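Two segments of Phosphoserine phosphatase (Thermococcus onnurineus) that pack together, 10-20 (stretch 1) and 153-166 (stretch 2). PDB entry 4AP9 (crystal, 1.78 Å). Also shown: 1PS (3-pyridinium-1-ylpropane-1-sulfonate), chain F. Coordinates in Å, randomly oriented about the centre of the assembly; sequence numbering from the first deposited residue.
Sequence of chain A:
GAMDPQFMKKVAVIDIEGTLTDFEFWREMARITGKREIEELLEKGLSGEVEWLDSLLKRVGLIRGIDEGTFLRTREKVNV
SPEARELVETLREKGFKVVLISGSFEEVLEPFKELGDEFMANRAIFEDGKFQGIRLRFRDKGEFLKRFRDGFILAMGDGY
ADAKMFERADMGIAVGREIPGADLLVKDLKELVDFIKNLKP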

# COMPACT_ATOMS: atom_id res chain seq x y z
N LYS A 10 -16.55 -0.20 16.44
CA LYS A 10 -16.94 -1.04 15.31
C LYS A 10 -18.22 -0.52 14.70
O LYS A 10 -19.08 0.02 15.40
CB LYS A 10 -17.10 -2.51 15.74
CG LYS A 10 -18.05 -2.75 16.91
CD LYS A 10 -17.77 -4.10 17.57
CE LYS A 10 -18.58 -4.29 18.83
NZ LYS A 10 -18.33 -3.19 19.79
N VAL A 11 -18.34 -0.67 13.38
CA VAL A 11 -19.43 -0.08 12.64
C VAL A 11 -20.44 -1.14 12.25
O VAL A 11 -20.08 -2.19 11.74
CB VAL A 11 -18.90 0.65 11.40
CG1 VAL A 11 -20.04 1.20 10.57
CG2 VAL A 11 -17.96 1.77 11.85
N ALA A 12 -21.70 -0.86 12.56
CA ALA A 12 -22.81 -1.70 12.12
C ALA A 12 -23.48 -0.98 10.96
O ALA A 12 -24.12 0.06 11.17
CB ALA A 12 -23.79 -1.89 13.26
N VAL A 13 -23.31 -1.50 9.75
CA VAL A 13 -23.94 -0.91 8.56
C VAL A 13 -25.20 -1.70 8.25
O VAL A 13 -25.16 -2.93 8.14
CB VAL A 13 -23.01 -0.97 7.33
CG1 VAL A 13 -23.68 -0.36 6.09
CG2 VAL A 13 -21.70 -0.24 7.62
N ILE A 14 -26.32 -0.98 8.14
CA ILE A 14 -27.57 -1.60 7.73
C ILE A 14 -28.05 -1.05 6.39
O ILE A 14 -28.29 0.15 6.26
CB ILE A 14 -28.70 -1.37 8.78
CG1 ILE A 14 -28.27 -1.87 10.16
CG2 ILE A 14 -29.99 -2.06 8.32
CD1 ILE A 14 -29.17 -1.40 11.26
N ASP A 15 -28.18 -1.94 5.40
CA ASP A 15 -28.83 -1.59 4.14
C ASP A 15 -30.33 -1.62 4.42
O ASP A 15 -30.88 -2.68 4.71
CB ASP A 15 -28.45 -2.59 3.05
CG ASP A 15 -28.89 -2.16 1.67
OD1 ASP A 15 -29.06 -0.94 1.45
OD2 ASP A 15 -29.08 -3.04 0.79
N ILE A 16 -30.97 -0.45 4.35
CA ILE A 16 -32.34 -0.25 4.83
C ILE A 16 -33.37 -1.16 4.18
O ILE A 16 -34.17 -1.80 4.86
CB ILE A 16 -32.76 1.22 4.65
CG1 ILE A 16 -31.89 2.11 5.53
CG2 ILE A 16 -34.23 1.43 5.00
CD1 ILE A 16 -32.07 3.60 5.26
N GLU A 17 -33.36 -1.24 2.86
CA GLU A 17 -34.42 -1.98 2.17
C GLU A 17 -34.32 -3.47 2.40
O GLU A 17 -33.29 -4.08 2.16
CB GLU A 17 -34.39 -1.67 0.68
CG GLU A 17 -34.58 -0.20 0.36
CD GLU A 17 -34.11 0.14 -1.04
OE1 GLU A 17 -32.91 -0.06 -1.34
OE2 GLU A 17 -34.93 0.61 -1.85
N GLY A 18 -35.42 -4.07 2.85
CA GLY A 18 -35.44 -5.50 3.08
C GLY A 18 -34.88 -5.90 4.43
O GLY A 18 -34.84 -7.09 4.77
N THR A 19 -34.44 -4.93 5.22
CA THR A 19 -34.06 -5.19 6.59
C THR A 19 -34.97 -4.42 7.53
O THR A 19 -35.65 -5.02 8.37
CB THR A 19 -32.60 -4.81 6.88
OG1 THR A 19 -32.43 -3.40 6.70
CG2 THR A 19 -31.64 -5.58 5.94
N LEU A 20 -35.00 -3.09 7.39
CA LEU A 20 -35.80 -2.24 8.27
C LEU A 20 -37.18 -1.91 7.70
O LEU A 20 -38.10 -1.60 8.46
CB LEU A 20 -35.07 -0.93 8.59
CG LEU A 20 -33.67 -1.02 9.20
CD1 LEU A 20 -33.16 0.38 9.53
CD2 LEU A 20 -33.67 -1.90 10.45
N ILE A 153 -16.24 -3.94 10.53
CA ILE A 153 -17.60 -3.70 10.08
C ILE A 153 -18.48 -4.93 10.16
O ILE A 153 -18.10 -6.01 9.70
CB ILE A 153 -17.59 -3.27 8.61
CG1 ILE A 153 -16.83 -1.94 8.44
CG2 ILE A 153 -19.03 -3.17 8.08
CD1 ILE A 153 -16.58 -1.59 6.96
N LEU A 154 -19.64 -4.78 10.78
CA LEU A 154 -20.69 -5.78 10.67
C LEU A 154 -21.72 -5.22 9.70
O LEU A 154 -22.23 -4.13 9.92
CB LEU A 154 -21.32 -6.01 12.04
CG LEU A 154 -22.68 -6.72 12.08
CD1 LEU A 154 -22.52 -8.19 11.64
CD2 LEU A 154 -23.24 -6.64 13.48
N ALA A 155 -22.02 -5.95 8.63
CA ALA A 155 -22.98 -5.49 7.64
C ALA A 155 -24.22 -6.35 7.70
O ALA A 155 -24.14 -7.57 7.89
CB ALA A 155 -22.38 -5.53 6.25
N MSE A 156 -25.37 -5.70 7.60
CA MSE A 156 -26.65 -6.38 7.56
C MSE A 156 -27.37 -5.86 6.33
O MSE A 156 -27.33 -4.65 6.04
CB MSE A 156 -27.45 -6.07 8.82
CG MSE A 156 -26.87 -6.72 10.07
SE MSE A 156 -27.29 -5.76 11.71
CE MSE A 156 -25.98 -4.32 11.50
N GLY A 157 -27.98 -6.74 5.56
CA GLY A 157 -28.69 -6.28 4.38
C GLY A 157 -29.57 -7.36 3.78
O GLY A 157 -29.55 -8.50 4.24
N ASP A 158 -30.32 -6.98 2.75
CA ASP A 158 -31.22 -7.88 2.05
C ASP A 158 -31.16 -7.55 0.56
O ASP A 158 -30.20 -6.99 0.05
CB ASP A 158 -32.68 -7.50 2.38
CG ASP A 158 -33.68 -8.05 1.37
OD1 ASP A 158 -33.87 -9.28 1.35
OD2 ASP A 158 -34.29 -7.26 0.60
N GLY A 159 -32.24 -7.90 -0.12
CA GLY A 159 -32.24 -7.99 -1.56
C GLY A 159 -31.56 -6.93 -2.39
O GLY A 159 -31.17 -7.22 -3.51
N TYR A 160 -31.45 -5.70 -1.87
CA TYR A 160 -30.73 -4.66 -2.58
C TYR A 160 -29.22 -4.58 -2.34
O TYR A 160 -28.55 -3.70 -2.87
CB TYR A 160 -31.40 -3.30 -2.31
CG TYR A 160 -32.77 -3.19 -2.95
CD1 TYR A 160 -33.86 -3.88 -2.41
CD2 TYR A 160 -32.97 -2.41 -4.08
CE1 TYR A 160 -35.10 -3.79 -2.99
CE2 TYR A 160 -34.22 -2.32 -4.67
CZ TYR A 160 -35.28 -3.01 -4.12
OH TYR A 160 -36.52 -2.92 -4.70
N ALA A 161 -28.69 -5.53 -1.56
CA ALA A 161 -27.24 -5.63 -1.37
C ALA A 161 -26.66 -6.70 -2.30
O ALA A 161 -27.41 -7.38 -3.01
CB ALA A 161 -26.92 -5.95 0.09
N ASP A 162 -25.34 -6.84 -2.30
CA ASP A 162 -24.68 -7.86 -3.12
C ASP A 162 -23.33 -8.24 -2.54
O ASP A 162 -22.97 -7.82 -1.43
CB ASP A 162 -24.49 -7.37 -4.56
CG ASP A 162 -23.58 -6.14 -4.65
OD1 ASP A 162 -23.00 -5.71 -3.62
OD2 ASP A 162 -23.45 -5.59 -5.76
N ALA A 163 -22.57 -9.04 -3.29
CA ALA A 163 -21.31 -9.54 -2.77
C ALA A 163 -20.33 -8.40 -2.53
O ALA A 163 -19.50 -8.47 -1.63
CB ALA A 163 -20.71 -10.57 -3.72
N LYS A 164 -20.41 -7.36 -3.35
CA LYS A 164 -19.48 -6.24 -3.24
C LYS A 164 -19.56 -5.61 -1.85
O LYS A 164 -18.55 -5.31 -1.22
CB LYS A 164 -19.79 -5.19 -4.32
CG LYS A 164 -18.69 -4.15 -4.52
CD LYS A 164 -18.83 -3.44 -5.87
CE LYS A 164 -17.58 -2.62 -6.19
NZ LYS A 164 -17.57 -2.07 -7.60
N MSE A 165 -20.78 -5.43 -1.36
CA MSE A 165 -20.96 -4.83 -0.04
C MSE A 165 -20.46 -5.76 1.06
O MSE A 165 -19.72 -5.36 1.95
CB MSE A 165 -22.42 -4.48 0.21
CG MSE A 165 -22.61 -3.71 1.48
SE MSE A 165 -24.47 -3.54 2.02
CE MSE A 165 -24.20 -2.71 3.70
N PHE A 166 -20.84 -7.03 0.97
CA PHE A 166 -20.49 -7.97 2.03
C PHE A 166 -19.00 -8.32 2.05
O PHE A 166 -18.44 -8.64 3.10
CB PHE A 166 -21.34 -9.24 1.94
CG PHE A 166 -22.73 -9.06 2.45
CD1 PHE A 166 -22.96 -8.86 3.81
CD2 PHE A 166 -23.81 -9.09 1.59
CE1 PHE A 166 -24.24 -8.69 4.29
CE2 PHE A 166 -25.10 -8.94 2.07
CZ PHE A 166 -25.32 -8.73 3.43
N1 1PS F . -26.96 -4.82 -6.86
C1 1PS F . -26.65 -5.37 -8.04
C2 1PS F . -27.27 -6.54 -8.45
C3 1PS F . -27.85 -5.39 -6.04
C4 1PS F . -28.49 -6.57 -6.38
C5 1PS F . -28.20 -7.17 -7.62
C6 1PS F . -26.32 -3.58 -6.49
C7 1PS F . -26.64 -3.21 -5.08
C8 1PS F . -27.07 -1.77 -4.97
S1 1PS F . -25.63 -0.74 -4.96
O1 1PS F . -25.96 0.49 -4.23
O2 1PS F . -25.28 -0.35 -6.31
O3 1PS F . -24.55 -1.50 -4.40
O HOH W 1 -36.26 -8.94 3.57

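The two segments, at least 137 residues apart in sequence wherever they touch, meet as neighbouring parallel strands whose C-terminal ends open into loops that remain in contact. Strand 11-15 and strand 153-157 run in the same direction with their axes only 16° apart and 4.7 Å at closest approach. Val-11, Ala-12, Val-13 and Ile-14 pair in order with Ile-153, Leu-154, Ala-155 and Met-156, and the contact as a whole buries 722 Å², both sides summed.

Four backbone hydrogen bonds fix this register. Leu-154 N donates to Val-11 O and Met-156 N to Val-13 O, both at 2.8 Å; in return Val-13 N donates to Leu-154 O at 2.8 Å and Asp-15 N to Met-156 O at 2.9 Å. Each strand thus uses alternate residues to bond the other, as parallel pairing requires, and all four bonds are short and nearly straight. The same carbonyls also receive CA-H...O contacts, such as Ile-153 CA to Val-11 O and Ala-12 CA to Leu-154 O, each at 3.3 Å, so the backbones lie close along the whole ladder.

Apolar side chains pack on both faces of the sheet, buried hydrocarbon groups held by dispersion and the exclusion of water. On the face carrying Val-11, Val-13 and Ile-153, Val-13 CG2 lies 4.0 Å from Ile-153 CG2, while its other methyl, CG1, comes within 3.4 Å of CE of the selenomethionine Met-165. The helix that begins at Ala-163 thereby places a side chain against the strand. On the other face, the end of Met-156, also selenomethionine, bends nearer to stretch 1: its CE is 3.7 Å from Ala-12 CB and 3.6 Å from Ile-14 CG1. The small side chain of Ala-12 and the longer one of Ile-14 both contact this one methyl.

Around and beyond the strand ends, loop residues of stretch 1 meet the second stretch. Thr-19 CG2 packs 3.4 Å from Gly-157 CA, an apolar contact between the threonine methyl and the glycine backbone. Gly-18 has backbone angles that call for glycine, and a CB there would also clash with Asp-158 OD2. Gly-18 O lies 3.2 Å from Asp-158 CB. A water lies 2.6 Å from Gly-18 O and 3.3 Å from Asp-158 OD1, the second a weak contact, in reach of both acceptors.

Asp-158 to Ala-161 form a type I turn, closed by a 2.6 Å hydrogen bond from Ala-161 N to Asp-158 O. The turn presents Tyr-160 to Glu-17, whose OE1 sits over one face of the ring, 3.5 Å from Tyr-160 CG; this is a packing contact and not a hydrogen bond, and Glu-17 OE1 is hydrogen-bonded elsewhere in the structure. Asp-15 OD2 also reaches the turn, 3.4 Å from Ala-161 N, but the angle is too poor for a hydrogen bond; both its carboxylate oxygens are bonded elsewhere in the structure. Asp-162 then caps the helix, its OD1 accepting from Met-165 N at 3.2 Å, at the start of the helix that carries Met-165 to Val-13.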